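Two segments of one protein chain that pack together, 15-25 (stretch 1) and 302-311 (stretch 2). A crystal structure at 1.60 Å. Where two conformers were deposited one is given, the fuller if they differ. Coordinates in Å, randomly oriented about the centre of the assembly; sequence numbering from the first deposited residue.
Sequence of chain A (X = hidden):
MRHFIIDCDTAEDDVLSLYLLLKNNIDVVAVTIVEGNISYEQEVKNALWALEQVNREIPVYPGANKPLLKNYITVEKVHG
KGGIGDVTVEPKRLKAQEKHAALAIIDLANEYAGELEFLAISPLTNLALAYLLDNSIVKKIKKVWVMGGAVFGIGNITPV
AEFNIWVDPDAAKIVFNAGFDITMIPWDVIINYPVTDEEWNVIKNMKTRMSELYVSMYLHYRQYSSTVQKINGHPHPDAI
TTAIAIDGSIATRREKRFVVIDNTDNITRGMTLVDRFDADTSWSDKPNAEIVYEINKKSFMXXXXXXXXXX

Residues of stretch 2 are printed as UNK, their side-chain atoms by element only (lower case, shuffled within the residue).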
ATOM      1  N   VAL A  15      30.505  19.689   1.970  1.00 22.75           N
ATOM      2  CA  VAL A  15      31.831  20.314   1.945  1.00 23.83           C
ATOM      3  C   VAL A  15      32.255  20.755   3.344  1.00 24.55           C
ATOM      4  O   VAL A  15      33.378  20.436   3.803  1.00 24.81           O
ATOM      5  CB  VAL A  15      31.890  21.507   0.966  1.00 24.93           C
ATOM      6  CG1 VAL A  15      33.278  22.246   1.084  1.00 26.10           C
ATOM      7  CG2 VAL A  15      31.660  20.991  -0.459  1.00 26.12           C
ATOM      8  N   LEU A  16      31.369  21.439   4.065  1.00 25.43           N
ATOM      9  CA  LEU A  16      31.733  21.881   5.414  1.00 26.41           C
ATOM     10  C   LEU A  16      31.967  20.712   6.388  1.00 25.98           C
ATOM     11  O   LEU A  16      32.838  20.790   7.241  1.00 26.64           O
ATOM     12  CB  LEU A  16      30.694  22.848   5.975  1.00 28.65           C
ATOM     13  CG  LEU A  16      31.225  23.782   7.059  1.00 30.79           C
ATOM     14  CD1 LEU A  16      32.087  24.894   6.441  1.00 33.45           C
ATOM     15  CD2 LEU A  16      30.089  24.395   7.871  1.00 31.81           C
ATOM     16  N   SER A  17      31.205  19.640   6.224  1.00 24.00           N
ATOM     17  CA  SER A  17      31.384  18.436   7.066  1.00 23.35           C
ATOM     18  C   SER A  17      32.762  17.767   6.810  1.00 23.45           C
ATOM     19  O   SER A  17      33.462  17.362   7.769  1.00 23.97           O
ATOM     20  CB  SER A  17      30.250  17.443   6.800  1.00 22.64           C
ATOM     21  OG  SER A  17      29.009  17.954   7.273  1.00 23.32           O
ATOM     22  N   LEU A  18      33.135  17.620   5.540  1.00 23.07           N
ATOM     23  CA  LEU A  18      34.457  17.114   5.174  1.00 23.20           C
ATOM     24  C   LEU A  18      35.519  17.967   5.870  1.00 24.14           C
ATOM     25  O   LEU A  18      36.469  17.452   6.487  1.00 24.06           O
ATOM     26  CB  LEU A  18      34.634  17.156   3.652  1.00 23.47           C
ATOM     27  CG  LEU A  18      36.035  16.838   3.136  1.00 23.51           C
ATOM     28  CD1 LEU A  18      36.471  15.410   3.429  1.00 25.94           C
ATOM     29  CD2 LEU A  18      36.099  17.119   1.633  1.00 25.32           C
ATOM     30  N   TYR A  19      35.373  19.289   5.760  1.00 24.83           N
ATOM     31  CA  TYR A  19      36.352  20.204   6.354  1.00 27.02           C
ATOM     32  C   TYR A  19      36.391  20.107   7.888  1.00 27.71           C
ATOM     33  O   TYR A  19      37.466  20.207   8.479  1.00 29.10           O
ATOM     34  CB  TYR A  19      36.129  21.634   5.884  1.00 27.63           C
ATOM     35  CG  TYR A  19      36.451  21.909   4.430  1.00 28.41           C
ATOM     36  CD1 TYR A  19      37.069  20.967   3.603  1.00 26.72           C
ATOM     37  CD2 TYR A  19      36.178  23.143   3.882  1.00 30.60           C
ATOM     38  CE1 TYR A  19      37.387  21.257   2.272  1.00 27.78           C
ATOM     39  CE2 TYR A  19      36.493  23.437   2.550  1.00 31.69           C
ATOM     40  CZ  TYR A  19      37.103  22.500   1.756  1.00 29.08           C
ATOM     41  OH  TYR A  19      37.408  22.814   0.441  1.00 30.44           O
ATOM     42  N   LEU A  20      35.243  19.910   8.540  1.00 26.36           N
ATOM     43  CA  LEU A  20      35.201  19.767   9.996  0.50 27.88           C
ATOM     44  C   LEU A  20      36.047  18.561  10.406  1.00 27.56           C
ATOM     45  O   LEU A  20      36.818  18.638  11.364  1.00 29.00           O
ATOM     46  CB  LEU A  20      33.751  19.637  10.494  0.50 27.83           C
ATOM     47  CG  LEU A  20      33.409  19.894  11.968  0.50 29.32           C
ATOM     48  CD1 LEU A  20      33.867  21.268  12.443  0.50 32.21           C
ATOM     49  CD2 LEU A  20      31.902  19.718  12.224  0.50 29.77           C
ATOM     50  N   LEU A  21      35.907  17.450   9.674  1.00 26.11           N
ATOM     51  CA  LEU A  21      36.700  16.255  10.000  1.00 26.01           C
ATOM     52  C   LEU A  21      38.194  16.558   9.803  1.00 26.35           C
ATOM     53  O   LEU A  21      39.024  16.283  10.678  1.00 29.20           O
ATOM     54  CB  LEU A  21      36.293  15.029   9.155  1.00 25.01           C
ATOM     55  CG  LEU A  21      34.906  14.424   9.364  1.00 24.61           C
ATOM     56  CD1 LEU A  21      34.654  13.350   8.287  1.00 24.99           C
ATOM     57  CD2 LEU A  21      34.761  13.832  10.773  1.00 27.16           C
ATOM     58  N   LEU A  22      38.558  17.117   8.653  1.00 26.22           N
ATOM     59  CA  LEU A  22      39.976  17.374   8.324  1.00 27.36           C
ATOM     60  C   LEU A  22      40.653  18.421   9.205  1.00 29.87           C
ATOM     61  O   LEU A  22      41.823  18.234   9.638  1.00 31.45           O
ATOM     62  CB  LEU A  22      40.121  17.767   6.852  1.00 27.16           C
ATOM     63  CG  LEU A  22      39.750  16.712   5.818  1.00 26.91           C
ATOM     64  CD1 LEU A  22      39.941  17.279   4.404  1.00 28.23           C
ATOM     65  CD2 LEU A  22      40.551  15.439   5.964  1.00 27.41           C
ATOM     66  N   LYS A  23      39.949  19.516   9.480  1.00 30.53           N
ATOM     67  CA  LYS A  23      40.434  20.582  10.344  1.00 33.18           C
ATOM     68  C   LYS A  23      40.831  20.009  11.684  1.00 33.94           C
ATOM     69  O   LYS A  23      41.840  20.427  12.264  1.00 36.10           O
ATOM     70  CB  LYS A  23      39.319  21.607  10.581  1.00 34.13           C
ATOM     71  CG  LYS A  23      39.607  22.609  11.706  1.00 39.82           C
ATOM     72  CD  LYS A  23      40.586  23.611  11.238  1.00 42.82           C
ATOM     73  CE  LYS A  23      41.007  24.629  12.332  1.00 46.00           C
ATOM     74  NZ  LYS A  23      41.308  24.043  13.673  1.00 48.67           N
ATOM     75  N   ASN A  24      40.022  19.057  12.150  1.00 33.62           N
ATOM     76  CA  ASN A  24      40.172  18.445  13.472  1.00 34.45           C
ATOM     77  C   ASN A  24      41.001  17.138  13.544  1.00 33.90           C
ATOM     78  O   ASN A  24      40.932  16.407  14.531  1.00 35.39           O
ATOM     79  CB  ASN A  24      38.802  18.281  14.112  1.00 34.67           C
ATOM     80  CG  ASN A  24      38.199  19.629  14.533  1.00 36.63           C
ATOM     81  OD1 ASN A  24      38.655  20.249  15.510  1.00 39.29           O
ATOM     82  ND2 ASN A  24      37.212  20.111  13.772  1.00 34.73           N
ATOM     83  N   ASN A  25      41.791  16.883  12.509  1.00 32.75           N
ATOM     84  CA  ASN A  25      42.743  15.752  12.464  1.00 31.65           C
ATOM     85  C   ASN A  25      42.094  14.362  12.618  1.00 30.76           C
ATOM     86  O   ASN A  25      42.683  13.437  13.195  1.00 30.35           O
ATOM     87  CB  ASN A  25      43.875  15.942  13.486  1.00 33.35           C
ATOM     88  CG  ASN A  25      45.094  15.103  13.145  1.00 31.58           C
ATOM     89  OD1 ASN A  25      45.504  15.063  11.995  1.00 33.02           O
ATOM     90  ND2 ASN A  25      45.680  14.424  14.141  1.00 33.49           N
ATOM     91  N   UNK A 302      30.784  26.963  18.452  1.00 43.68           N
ATOM     92  CA  UNK A 302      32.211  27.074  18.760  1.00 48.27           C
ATOM     93  C   UNK A 302      33.067  26.252  17.772  1.00 45.29           C
ATOM     94  O   UNK A 302      34.135  26.721  17.355  1.00 47.13           O
ATOM     95  c   UNK A 302      31.950  27.722  21.200  1.00 62.30           C
ATOM     96  c   UNK A 302      32.486  26.687  20.218  1.00 54.10           C
ATOM     97  o   UNK A 302      32.043  28.280  23.526  1.00 83.70           O
ATOM     98  c   UNK A 302      32.197  27.375  22.670  1.00 73.80           C
ATOM     99  o   UNK A 302      32.548  26.209  22.972  1.00 77.69           O
ATOM    100  N   UNK A 303      32.595  25.058  17.392  1.00 41.67           N
ATOM    101  CA  UNK A 303      33.290  24.230  16.395  1.00 40.41           C
ATOM    102  C   UNK A 303      33.275  24.907  15.031  1.00 36.96           C
ATOM    103  O   UNK A 303      34.250  24.845  14.288  1.00 36.81           O
ATOM    104  c   UNK A 303      32.663  22.828  16.250  1.00 40.65           C
ATOM    105  n   UNK A 303      33.570  20.355  19.675  1.00 65.29           N
ATOM    106  c   UNK A 303      34.372  21.440  17.522  1.00 55.22           C
ATOM    107  c   UNK A 303      34.542  20.269  18.507  1.00 62.79           C
ATOM    108  c   UNK A 303      32.897  21.836  17.364  1.00 47.46           C
ATOM    109  N   UNK A 304      32.160  25.556  14.693  1.00 34.20           N
ATOM    110  CA  UNK A 304      32.062  26.252  13.407  1.00 33.29           C
ATOM    111  C   UNK A 304      33.019  27.465  13.338  1.00 35.29           C
ATOM    112  O   UNK A 304      33.778  27.620  12.376  1.00 35.31           O
ATOM    113  c   UNK A 304      30.523  27.631  11.918  1.00 35.33           C
ATOM    114  c   UNK A 304      29.670  25.475  12.963  1.00 32.62           C
ATOM    115  c   UNK A 304      30.002  24.575  11.803  1.00 34.69           C
ATOM    116  c   UNK A 304      30.598  26.698  13.127  1.00 32.77           C
ATOM    117  N   UNK A 305      33.004  28.321  14.350  1.00 37.93           N
ATOM    118  CA  UNK A 305      33.926  29.469  14.352  1.00 41.94           C
ATOM    119  C   UNK A 305      35.403  29.044  14.283  1.00 43.62           C
ATOM    120  O   UNK A 305      36.220  29.687  13.612  1.00 45.12           O
ATOM    121  c   UNK A 305      32.333  31.055  15.597  1.00 49.16           C
ATOM    122  c   UNK A 305      29.861  32.362  15.675  1.00 56.26           C
ATOM    123  c   UNK A 305      30.311  31.665  16.783  1.00 55.22           C
ATOM    124  o   UNK A 305      28.644  33.006  15.717  1.00 60.73           O
ATOM    125  c   UNK A 305      30.621  32.416  14.531  1.00 55.15           C
ATOM    126  c   UNK A 305      31.866  31.773  14.500  1.00 52.18           C
ATOM    127  c   UNK A 305      31.542  31.022  16.740  1.00 53.10           C
ATOM    128  c   UNK A 305      33.685  30.369  15.570  1.00 47.21           C
ATOM    129  N   UNK A 306      35.733  27.972  14.991  1.00 43.02           N
ATOM    130  CA  UNK A 306      37.071  27.399  14.959  1.00 45.31           C
ATOM    131  C   UNK A 306      37.476  26.972  13.540  1.00 41.98           C
ATOM    132  O   UNK A 306      38.592  27.260  13.083  1.00 44.66           O
ATOM    133  c   UNK A 306      37.124  26.208  15.923  1.00 46.50           C
ATOM    134  o   UNK A 306      39.459  26.024  16.420  1.00 58.47           O
ATOM    135  o   UNK A 306      38.491  24.354  15.346  1.00 51.05           O
ATOM    136  c   UNK A 306      38.453  25.481  15.893  1.00 51.80           C
ATOM    137  N   UNK A 307      36.557  26.301  12.843  1.00 38.15           N
ATOM    138  CA  UNK A 307      36.787  25.908  11.461  1.00 36.78           C
ATOM    139  C   UNK A 307      37.026  27.125  10.553  1.00 37.79           C
ATOM    140  O   UNK A 307      37.913  27.108   9.705  1.00 38.63           O
ATOM    141  c   UNK A 307      36.799  23.723   9.210  1.00 37.64           C
ATOM    142  c   UNK A 307      35.623  24.658   9.487  1.00 34.40           C
ATOM    143  c   UNK A 307      35.587  25.091  10.942  1.00 33.83           C
ATOM    144  c   UNK A 307      34.325  23.963   9.075  1.00 34.71           C
ATOM    145  N   UNK A 308      36.247  28.185  10.743  1.00 37.90           N
ATOM    146  CA  UNK A 308      36.305  29.334   9.822  1.00 39.93           C
ATOM    147  C   UNK A 308      37.571  30.181  10.018  1.00 43.86           C
ATOM    148  O   UNK A 308      37.940  30.982   9.152  1.00 47.42           O
ATOM    149  c   UNK A 308      33.799  28.733   8.290  1.00 37.55           C
ATOM    150  c   UNK A 308      32.573  30.496   9.618  1.00 41.52           C
ATOM    151  c   UNK A 308      35.045  30.187   9.941  1.00 40.69           C
ATOM    152  c   UNK A 308      33.731  29.476   9.625  1.00 38.45           C
ATOM    153  N   UNK A 309      38.233  29.982  11.146  1.00 44.84           N
ATOM    154  CA  UNK A 309      39.526  30.593  11.413  1.00 50.68           C
ATOM    155  C   UNK A 309      40.743  29.782  10.923  1.00 50.92           C
ATOM    156  O   UNK A 309      41.871  30.194  11.137  1.00 56.01           O
ATOM    157  n   UNK A 309      39.336  33.266  12.716  1.00 63.26           N
ATOM    158  c   UNK A 309      38.946  32.151  13.327  1.00 60.39           C
ATOM    159  c   UNK A 309      39.647  30.868  12.914  1.00 55.13           C
ATOM    160  o   UNK A 309      38.051  32.136  14.172  1.00 63.94           O
ATOM    161  N   UNK A 310      40.504  28.645  10.268  1.00 47.20           N
ATOM    162  CA  UNK A 310      41.580  27.763   9.773  1.00 48.23           C
ATOM    163  C   UNK A 310      42.571  28.488   8.847  1.00 51.45           C
ATOM    164  O   UNK A 310      43.795  28.447   9.042  1.00 55.92           O
ATOM    165  c   UNK A 310      40.160  23.817   7.391  1.00 43.97           C
ATOM    166  c   UNK A 310      43.124  25.234   8.943  1.00 50.43           C
ATOM    167  c   UNK A 310      40.116  22.587   6.735  1.00 46.73           C
ATOM    168  c   UNK A 310      41.790  25.411   8.661  1.00 46.81           C
ATOM    169  c   UNK A 310      42.460  22.163   7.153  1.00 54.70           C
ATOM    170  c   UNK A 310      42.511  23.406   7.809  1.00 51.33           C
ATOM    171  c   UNK A 310      40.909  26.574   9.055  1.00 44.70           C
ATOM    172  n   UNK A 310      43.563  24.042   8.421  1.00 53.75           N
ATOM    173  c   UNK A 310      41.256  21.772   6.628  1.00 50.31           C
ATOM    174  c   UNK A 310      41.378  24.240   7.943  1.00 46.91           C
ATOM    175  N   UNK A 311      42.021  29.168   7.847  1.00 50.43           N
ATOM    176  CA  UNK A 311      42.807  29.953   6.907  1.00 53.85           C
ATOM    177  C   UNK A 311      41.864  30.882   6.156  1.00 53.24           C
ATOM    178  O   UNK A 311      40.648  30.653   6.208  1.00 50.39           O
ATOM    179  OXT UNK A 311      42.283  31.855   5.509  1.00 57.80           O
ATOM    180  c   UNK A 311      42.684  28.175   5.085  1.00 51.92           C
ATOM    181  c   UNK A 311      41.020  26.556   3.521  1.00 53.02           C
ATOM    182  c   UNK A 311      42.197  26.964   5.569  1.00 50.09           C
ATOM    183  c   UNK A 311      42.337  28.558   3.801  1.00 54.64           C
ATOM    184  c   UNK A 311      43.566  29.041   5.932  1.00 55.08           C
ATOM    185  c   UNK A 311      41.382  26.161   4.796  1.00 49.74           C
ATOM    186  c   UNK A 311      41.508  27.767   3.015  1.00 54.26           C
TER
HETATM  187  O   HOH W   1      36.389  22.897  14.202  1.00 24.66           O

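Position 302 carries three side-chain carbons in a row, the third bearing two oxygens: a carboxylate on a two-methylene arm, hence Glu302. Its side chain comes no nearer to stretch 1 than 9.6 Å, from CB to Leu20 CD1, and takes no part in the contact.

Position 303 has four carbons in a row ending in nitrogen, which identifies Lys303. Its CA-to-CB bond points toward stretch 1, but the chain then leads away; CB lies 4.3 Å from Leu20 CD1, and the amine is hydrogen-bonded elsewhere in the structure.

Position 304 shows four carbons forked at the first, one arm two carbons long. That beta-branched pattern is Ile304, whose CD1 meets Leu16 CD2 at 3.9 Å.

At 305 one carbon leads to a six-carbon ring bearing an oxygen, so the residue is Tyr305. It is out of reach of stretch 1.

Position 306 has two carbons, the second carrying two oxygens, a carboxylate one methylene from CA; one oxygen lies near Lys23 NZ. This is Asp306. Its OD2 accepts a hydrogen bond from Lys23 NZ at 3.3 Å, part of a salt bridge.

Position 307 has four carbons forked at the second, which gives Leu307. Its side chain is a knob in the hole formed by Leu16, Tyr19, Leu20 and Lys23: CD2 is 3.6 Å from Leu16 CD1, and CD1 is 3.6 Å from Lys23 CB.

Position 308 repeats that fork and is Leu308, but its CA-to-CB bond points away, and its nearest side-chain atom, CD2, is still 4.6 Å from Leu16 CD1.

Position 309 has two carbons, the second bearing one oxygen and one nitrogen, so it is Asn309; it stays clear of stretch 1.

At 310, one carbon leads into fused five- and six-membered rings holding eight carbons and one nitrogen, an indole: Trp310. Lys23 CD lies over one face, 3.5 Å from the centroid of the five-membered ring and 21° off its normal, a CH-pi contact. Leu22 CB approaches CH2 of Trp310 at 4.2 Å.

Position 311 has one carbon and an unsubstituted six-carbon ring, out of contact with stretch 1, and its backbone ends in OXT: Phe311, the C-terminus.

The helix axes cross at 82° and approach to 10.2 Å, so the helices meet over a short span, with the CA atoms of Leu20 and Leu307 6.5 Å apart; Lys23 and Trp310 extend the contact beyond it. Leu307 fills the apolar centre, while Lys23 joins it to the Trp310 face and the Asp306 carboxylate. Water 1 adds a polar bridge, accepting from Asn24 ND2 (2.9 Å) and donating to Lys303 O (2.9 Å) and Asp306 OD2 (2.8 Å).

Stretch 2, residues 302-311: EKIYDLLNWF
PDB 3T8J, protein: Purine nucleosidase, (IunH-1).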